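Local coordinates for UPF0749 protein MT1873 (PDB 3GMG), which is of unknown function but belongs to the UPF0749 (DUF881) family, is probably associated with the cell membrane and is represented here by its C-terminal part, at residues P36-T41 and V138-R143; N59-A64 and A117-P122; E67-N72 and Y104-I109. All blocks are in the same frame, centred on the assembly; numbering follows the deposited sequence.

Contact 1 (P36-T41 and V138-R143); sequences PGVMIT and VQQADR
Residues 138-141 belong to strand 135-141, outermost within this chain in the antiparallel sheet of a ferredoxin-like domain, and strand 37-41 is its neighbour. Two hydrogen-bonded pairs, G37 with A141 and M39 with Q139, carry two backbone bonds each. The tightest runs from Q139 N to M39 O, 2.8 Å and almost straight. V38, I40, V138 and Q140 project from the face covered by helix 112-119. V38 sets CG1 anti to its carbonyl carbon (chi1 -62°), which leaves CG2 in the crowded position between N and C. This CG1 meets V138 CG1 at 4.4 Å and the aliphatic part of Q140 at its CG, 4.2 Å away; L115 packs on V38, while Q140 runs over P112, P113 and A116. On the other face M39 leaves the backbone extended as far as its sulfur, and its CB lies 4.4 Å from Q139 CB. Beyond the ladder both chains turn a corner, at P36 and D142, towards the small sheet of strands 33-35 and 143-146; P36 CB comes to 3.7 Å from D142 O in this bend. Q139 starts with CG anti to the backbone N, then folds at chi2 (70°) and turns its amide away from strand 37-41 and forward along its own strand, where NE2 donates to a lone pair of Q140 O at 2.9 Å, nearly in the amide plane.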
# COMPACT_ATOMS: atom_id res chain seq x y z
N PRO A 36 7.32 8.27 -20.67
CA PRO A 36 7.51 7.02 -21.38
C PRO A 36 6.93 5.87 -20.58
O PRO A 36 6.75 5.99 -19.37
CB PRO A 36 9.03 6.89 -21.47
CG PRO A 36 9.54 7.72 -20.40
CD PRO A 36 8.59 8.83 -20.19
N GLY A 37 6.60 4.77 -21.23
CA GLY A 37 6.12 3.64 -20.50
C GLY A 37 5.73 2.49 -21.42
O GLY A 37 6.24 2.32 -22.53
N VAL A 38 4.74 1.73 -20.96
CA VAL A 38 4.18 0.63 -21.74
C VAL A 38 2.66 0.65 -21.69
O VAL A 38 2.06 1.20 -20.76
CB VAL A 38 4.66 -0.74 -21.28
CG1 VAL A 38 6.17 -0.85 -21.44
CG2 VAL A 38 4.23 -1.04 -19.81
N MET A 39 2.06 0.09 -22.74
CA MET A 39 0.67 -0.33 -22.74
C MET A 39 0.64 -1.83 -22.87
O MET A 39 1.24 -2.41 -23.79
CB MET A 39 -0.08 0.32 -23.90
CG MET A 39 -1.56 -0.09 -24.01
SD MET A 39 -2.58 0.82 -25.26
CE MET A 39 -1.79 0.18 -26.69
N ILE A 40 -0.08 -2.46 -21.95
CA ILE A 40 -0.21 -3.90 -21.89
C ILE A 40 -1.65 -4.23 -22.20
O ILE A 40 -2.55 -3.73 -21.53
CB ILE A 40 0.11 -4.42 -20.48
CG1 ILE A 40 1.52 -3.97 -20.06
CG2 ILE A 40 -0.05 -5.95 -20.41
CD1 ILE A 40 1.75 -3.95 -18.60
N THR A 41 -1.86 -5.05 -23.22
CA THR A 41 -3.20 -5.55 -23.54
C THR A 41 -3.31 -7.01 -23.11
O THR A 41 -2.41 -7.80 -23.38
CB THR A 41 -3.47 -5.45 -25.02
OG1 THR A 41 -3.29 -4.10 -25.44
CG2 THR A 41 -4.88 -5.92 -25.33
N VAL A 138 2.59 -6.36 -25.28
CA VAL A 138 3.31 -5.33 -24.55
C VAL A 138 3.87 -4.32 -25.54
O VAL A 138 4.72 -4.66 -26.35
CB VAL A 138 4.48 -5.97 -23.75
CG1 VAL A 138 5.23 -4.90 -22.98
CG2 VAL A 138 3.96 -7.03 -22.79
N GLN A 139 3.37 -3.10 -25.49
CA GLN A 139 3.80 -2.03 -26.38
C GLN A 139 4.63 -1.00 -25.60
O GLN A 139 4.11 -0.30 -24.75
CB GLN A 139 2.59 -1.36 -27.03
CG GLN A 139 2.92 -0.15 -27.91
CD GLN A 139 3.62 -0.57 -29.18
OE1 GLN A 139 3.01 -1.22 -30.04
NE2 GLN A 139 4.92 -0.28 -29.28
N GLN A 140 5.91 -0.90 -25.93
CA GLN A 140 6.73 0.18 -25.41
C GLN A 140 6.38 1.47 -26.14
O GLN A 140 6.12 1.47 -27.36
CB GLN A 140 8.22 -0.13 -25.58
CG GLN A 140 8.67 -1.34 -24.79
CD GLN A 140 10.15 -1.64 -24.93
OE1 GLN A 140 10.97 -0.73 -24.91
NE2 GLN A 140 10.49 -2.90 -25.07
N ALA A 141 6.37 2.58 -25.41
CA ALA A 141 5.96 3.85 -25.99
C ALA A 141 6.76 5.01 -25.41
O ALA A 141 7.02 5.08 -24.21
CB ALA A 141 4.46 4.07 -25.77
N ASP A 142 7.11 5.95 -26.27
CA ASP A 142 7.80 7.14 -25.81
C ASP A 142 6.90 8.04 -24.96
O ASP A 142 7.38 8.86 -24.18
CB ASP A 142 8.36 7.92 -27.00
CG ASP A 142 9.54 7.22 -27.66
OD1 ASP A 142 10.13 6.28 -27.07
OD2 ASP A 142 9.90 7.63 -28.79
N ARG A 143 5.58 7.89 -25.08
CA ARG A 143 4.63 8.64 -24.27
C ARG A 143 3.38 7.81 -23.99
O ARG A 143 2.72 7.33 -24.91
CB ARG A 143 4.17 9.92 -24.97
CG ARG A 143 3.10 10.68 -24.22
CD ARG A 143 2.72 11.98 -24.91
NE ARG A 143 1.50 12.50 -24.34
CZ ARG A 143 0.79 13.50 -24.87
NH1 ARG A 143 1.20 14.08 -26.01
NH2 ARG A 143 -0.33 13.90 -24.28

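Contact 2 (N59-A64 and A117-P122)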
# COMPACT_ATOMS: atom_id res chain seq x y z
N ASN A 59 2.14 -5.73 -9.45
CA ASN A 59 3.35 -5.85 -8.64
C ASN A 59 4.60 -6.00 -9.48
O ASN A 59 5.68 -5.50 -9.12
CB ASN A 59 3.21 -7.01 -7.65
CG ASN A 59 2.32 -6.66 -6.47
OD1 ASN A 59 2.25 -5.49 -6.07
ND2 ASN A 59 1.67 -7.66 -5.89
N GLU A 60 4.51 -6.67 -10.63
CA GLU A 60 5.63 -6.76 -11.56
C GLU A 60 5.99 -5.37 -12.09
O GLU A 60 7.16 -5.00 -12.18
CB GLU A 60 5.34 -7.73 -12.71
CG GLU A 60 5.36 -9.17 -12.24
CD GLU A 60 4.77 -10.14 -13.23
OE1 GLU A 60 4.79 -9.86 -14.45
OE2 GLU A 60 4.27 -11.20 -12.77
N LEU A 61 4.99 -4.58 -12.46
CA LEU A 61 5.23 -3.23 -12.96
C LEU A 61 5.84 -2.34 -11.88
O LEU A 61 6.75 -1.57 -12.16
CB LEU A 61 3.94 -2.61 -13.53
CG LEU A 61 3.40 -3.27 -14.80
CD1 LEU A 61 1.97 -2.77 -15.06
CD2 LEU A 61 4.33 -3.02 -15.98
N ARG A 62 5.32 -2.45 -10.66
CA ARG A 62 5.90 -1.72 -9.53
C ARG A 62 7.35 -2.12 -9.32
O ARG A 62 8.21 -1.24 -9.10
CB ARG A 62 5.13 -1.99 -8.27
CG ARG A 62 3.83 -1.34 -8.22
CD ARG A 62 3.09 -1.82 -6.99
NE ARG A 62 1.87 -1.07 -6.76
CZ ARG A 62 0.82 -1.52 -6.09
NH1 ARG A 62 0.80 -2.74 -5.58
NH2 ARG A 62 -0.23 -0.73 -5.94
N ALA A 63 7.63 -3.42 -9.39
CA ALA A 63 9.00 -3.92 -9.22
C ALA A 63 9.92 -3.19 -10.19
O ALA A 63 10.94 -2.64 -9.78
CB ALA A 63 9.09 -5.45 -9.42
N ALA A 64 9.48 -3.09 -11.46
CA ALA A 64 10.25 -2.53 -12.56
C ALA A 64 10.31 -1.00 -12.57
O ALA A 64 10.79 -0.42 -13.54
CB ALA A 64 9.65 -3.02 -13.90
N ALA A 117 10.64 -5.94 -19.84
CA ALA A 117 11.41 -7.08 -19.30
C ALA A 117 10.66 -7.76 -18.16
O ALA A 117 10.60 -9.00 -18.12
CB ALA A 117 12.80 -6.64 -18.84
N ALA A 118 10.08 -6.97 -17.26
CA ALA A 118 9.32 -7.52 -16.15
C ALA A 118 8.20 -8.40 -16.65
O ALA A 118 7.95 -9.48 -16.13
CB ALA A 118 8.79 -6.43 -15.22
N MET A 119 7.50 -7.91 -17.68
CA MET A 119 6.40 -8.70 -18.23
C MET A 119 6.84 -10.04 -18.80
O MET A 119 6.07 -10.98 -18.79
CB MET A 119 5.61 -7.91 -19.29
CG MET A 119 4.77 -6.76 -18.76
SD MET A 119 3.46 -7.16 -17.55
CE MET A 119 4.42 -6.71 -16.16
N ASN A 120 8.08 -10.12 -19.27
CA ASN A 120 8.60 -11.34 -19.88
C ASN A 120 9.31 -12.31 -18.93
O ASN A 120 9.82 -13.33 -19.38
CB ASN A 120 9.51 -10.96 -21.05
CG ASN A 120 8.72 -10.35 -22.20
OD1 ASN A 120 7.61 -10.80 -22.51
ND2 ASN A 120 9.28 -9.32 -22.83
N ILE A 121 9.29 -12.05 -17.64
CA ILE A 121 9.96 -12.94 -16.68
C ILE A 121 9.09 -14.19 -16.53
O ILE A 121 7.88 -14.08 -16.29
CB ILE A 121 10.15 -12.26 -15.33
CG1 ILE A 121 11.12 -11.09 -15.46
CG2 ILE A 121 10.71 -13.24 -14.29
CD1 ILE A 121 11.19 -10.25 -14.21
N PRO A 122 9.68 -15.38 -16.69
CA PRO A 122 8.87 -16.59 -16.55
C PRO A 122 8.31 -16.76 -15.16
O PRO A 122 8.92 -16.34 -14.17
CB PRO A 122 9.84 -17.73 -16.89
CG PRO A 122 11.02 -17.12 -17.49
CD PRO A 122 11.08 -15.69 -17.01
O HOH W 1 4.72 -11.64 -16.46
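The two helices that cover one face of the ferredoxin-like sheet, 51-63 and 112-119, meet here near their C-terminal ends. Their backbones come close because small side chains face each other: A118 CB lies 3.8 Å from A64 CB, the first residue past the end of its helix, and it also rests 3.7 Å from the carbonyl oxygen E60 O one turn earlier. Nearer the sheet, M119 fills the groove between the helices. Its CG is anti to the carbonyl carbon, and bends at chi2 (-60°) and chi3 (99°) curl the chain so that the terminal methyl reaches across. There CE touches L61 CD2 at 3.7 Å, the two side chains crossing at about a right angle, and it lies equally far from E60 CB. L61 and M119 both continue onto I40 of strand 37-43, and L61 also packs on I106 and A108 of strand 104-109, so the groove and the sheet share one apolar layer. The polar rim is held by the carboxylate of E60, whose chain is extended beyond CG. OE1 sits 3.6 Å from M119 CE and accepts a hydrogen bond from a water at 2.7 Å; the same water donates its other hydrogen bond to M119 O at 2.8 Å, bridging the helices. Each carboxylate oxygen of E60 thus accepts a bond, OE1 from the water and OE2 from the backbone N-H of A125, which is consistent with an ionised carboxylate. M119 O receives a further bond from Q126 NE2. This helix pair over one face of the sheet is the helical layer of a two-layer alpha/beta sandwich, here of ferredoxin-like topology.

Contact 3 (E67-N72 and Y104-I109)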
# COMPACT_ATOMS: atom_id res chain seq x y z
N GLU A 67 5.93 4.38 -12.15
CA GLU A 67 5.61 5.57 -11.35
C GLU A 67 4.14 5.98 -11.39
O GLU A 67 3.69 6.83 -10.60
CB GLU A 67 6.52 6.73 -11.78
CG GLU A 67 7.98 6.37 -11.55
CD GLU A 67 8.97 7.44 -11.99
OE1 GLU A 67 8.55 8.38 -12.68
OE2 GLU A 67 10.17 7.33 -11.61
N ALA A 68 3.37 5.40 -12.33
CA ALA A 68 1.95 5.59 -12.41
C ALA A 68 1.42 4.40 -13.17
O ALA A 68 2.06 3.93 -14.10
CB ALA A 68 1.60 6.91 -13.13
N ILE A 69 0.26 3.89 -12.74
CA ILE A 69 -0.38 2.74 -13.37
C ILE A 69 -1.87 2.99 -13.45
O ILE A 69 -2.48 3.46 -12.48
CB ILE A 69 -0.11 1.41 -12.60
CG1 ILE A 69 1.39 1.15 -12.49
CG2 ILE A 69 -0.78 0.20 -13.29
CD1 ILE A 69 1.73 -0.05 -11.57
N GLN A 70 -2.46 2.67 -14.60
CA GLN A 70 -3.90 2.75 -14.80
C GLN A 70 -4.38 1.45 -15.42
O GLN A 70 -3.76 0.93 -16.33
CB GLN A 70 -4.20 3.91 -15.74
CG GLN A 70 -5.66 4.15 -16.03
CD GLN A 70 -5.87 5.45 -16.77
OE1 GLN A 70 -5.32 6.50 -16.41
NE2 GLN A 70 -6.72 5.40 -17.78
N ILE A 71 -5.49 0.92 -14.93
CA ILE A 71 -6.10 -0.29 -15.51
C ILE A 71 -7.41 0.11 -16.18
O ILE A 71 -8.26 0.71 -15.53
CB ILE A 71 -6.36 -1.34 -14.43
CG1 ILE A 71 -5.03 -1.73 -13.77
CG2 ILE A 71 -7.03 -2.59 -15.04
CD1 ILE A 71 -5.17 -2.60 -12.55
N ASN A 72 -7.54 -0.21 -17.46
CA ASN A 72 -8.74 0.11 -18.26
C ASN A 72 -9.42 -1.17 -18.71
O ASN A 72 -8.78 -2.20 -18.94
CB ASN A 72 -8.36 0.86 -19.54
CG ASN A 72 -7.82 2.27 -19.30
OD1 ASN A 72 -8.07 2.88 -18.29
ND2 ASN A 72 -7.13 2.83 -20.30
N TYR A 104 -8.49 -6.26 -21.18
CA TYR A 104 -7.97 -5.23 -20.30
C TYR A 104 -6.80 -4.50 -20.95
O TYR A 104 -6.07 -5.09 -21.74
CB TYR A 104 -7.49 -5.83 -18.97
CG TYR A 104 -8.47 -6.79 -18.29
CD1 TYR A 104 -8.20 -8.15 -18.20
CD2 TYR A 104 -9.63 -6.31 -17.71
CE1 TYR A 104 -9.09 -9.02 -17.57
CE2 TYR A 104 -10.51 -7.16 -17.08
CZ TYR A 104 -10.25 -8.50 -17.03
OH TYR A 104 -11.15 -9.33 -16.38
N SER A 105 -6.61 -3.25 -20.57
CA SER A 105 -5.45 -2.45 -21.00
C SER A 105 -4.82 -1.87 -19.75
O SER A 105 -5.51 -1.26 -18.94
CB SER A 105 -5.89 -1.32 -21.95
OG SER A 105 -4.79 -0.74 -22.63
N ILE A 106 -3.52 -2.09 -19.57
CA ILE A 106 -2.82 -1.53 -18.43
C ILE A 106 -1.78 -0.56 -18.94
O ILE A 106 -0.97 -0.93 -19.78
CB ILE A 106 -2.16 -2.61 -17.54
CG1 ILE A 106 -3.21 -3.63 -17.07
CG2 ILE A 106 -1.45 -1.96 -16.36
CD1 ILE A 106 -3.30 -4.87 -17.95
N LEU A 107 -1.83 0.67 -18.45
CA LEU A 107 -0.88 1.73 -18.82
C LEU A 107 0.06 1.93 -17.66
O LEU A 107 -0.37 2.01 -16.52
CB LEU A 107 -1.61 3.03 -19.11
CG LEU A 107 -2.74 2.97 -20.14
CD1 LEU A 107 -3.51 4.27 -20.14
CD2 LEU A 107 -2.14 2.76 -21.52
N ALA A 108 1.35 1.99 -17.93
CA ALA A 108 2.35 2.22 -16.88
C ALA A 108 3.43 3.15 -17.39
O ALA A 108 3.92 2.98 -18.50
CB ALA A 108 2.96 0.94 -16.43
N ILE A 109 3.79 4.11 -16.56
CA ILE A 109 4.84 5.08 -16.86
C ILE A 109 6.11 4.66 -16.15
O ILE A 109 6.09 4.42 -14.94
CB ILE A 109 4.43 6.50 -16.47
CG1 ILE A 109 3.30 7.01 -17.39
CG2 ILE A 109 5.63 7.47 -16.56
CD1 ILE A 109 2.59 8.26 -16.90
O HOH W 2 -5.92 1.88 -22.91
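N72 OD1 is gripped by two bonds, one from Q70 NE2 and one with S77 OG. Q70 stays stretched, CG anti to the backbone N (chi1 -179°), and so carries its amide along the sheet face to N72; NE2 lies 2.9 Å from OD1, on a lone pair and nearly in the plane of the Q70 amide. This fixes the rotation of the N72 amide, whose ND2 donates a hydrogen bond to a water that is also bonded to S105 OG. L107 CD1 lies over the face of the Q70 amide, 4.1 Å from Q70 NE2, and approaches N72 ND2 obliquely at 3.9 Å.

Six backbone hydrogen bonds join the two segments, one of them from E67 N, just ahead of the strand, to I109 O; the shortest runs from N72 N to S105 O at 2.7 Å. A68 N, by contrast, is buried without a partner. On the face turned to helix 51-63, I69 and I106 lie side by side, touching through I69 CG2 and I106 CG2 at 3.8 Å. I106 holds chi2 at 95°, off the staggered positions, within a tight layer that includes L61 and I40. At the far end the E67 carboxylate binds backbone N-H groups of Q156, Y157 and A158 of the second subunit, tying the strand's start to the dimer. Strands 68-72 and 104-109 form the antiparallel second-third strand pair of the ferredoxin-like fold.

From the N terminus, strand 37-43 enters the sheet, helix 51-63 crosses its face and strand 68-72 returns two places away. Strand 104-109 then slots between these two, and contact 3 closes the innermost loop, of 31 residues. Helix 112-119 follows and comes back against helix 51-63, so contact 2 encloses contact 3. Strand 135-141 finally docks on the other side of strand 37-43, and contact 1 closes the outermost loop; the three are nested, none crossing. Contacts 1 and 3 share one sheet, joined by backbone bonds between strands 37-43 and 104-109, while contact 2 ties the helix layer to contact 3 through L61 on I69 and to contact 1 through M119 on V138.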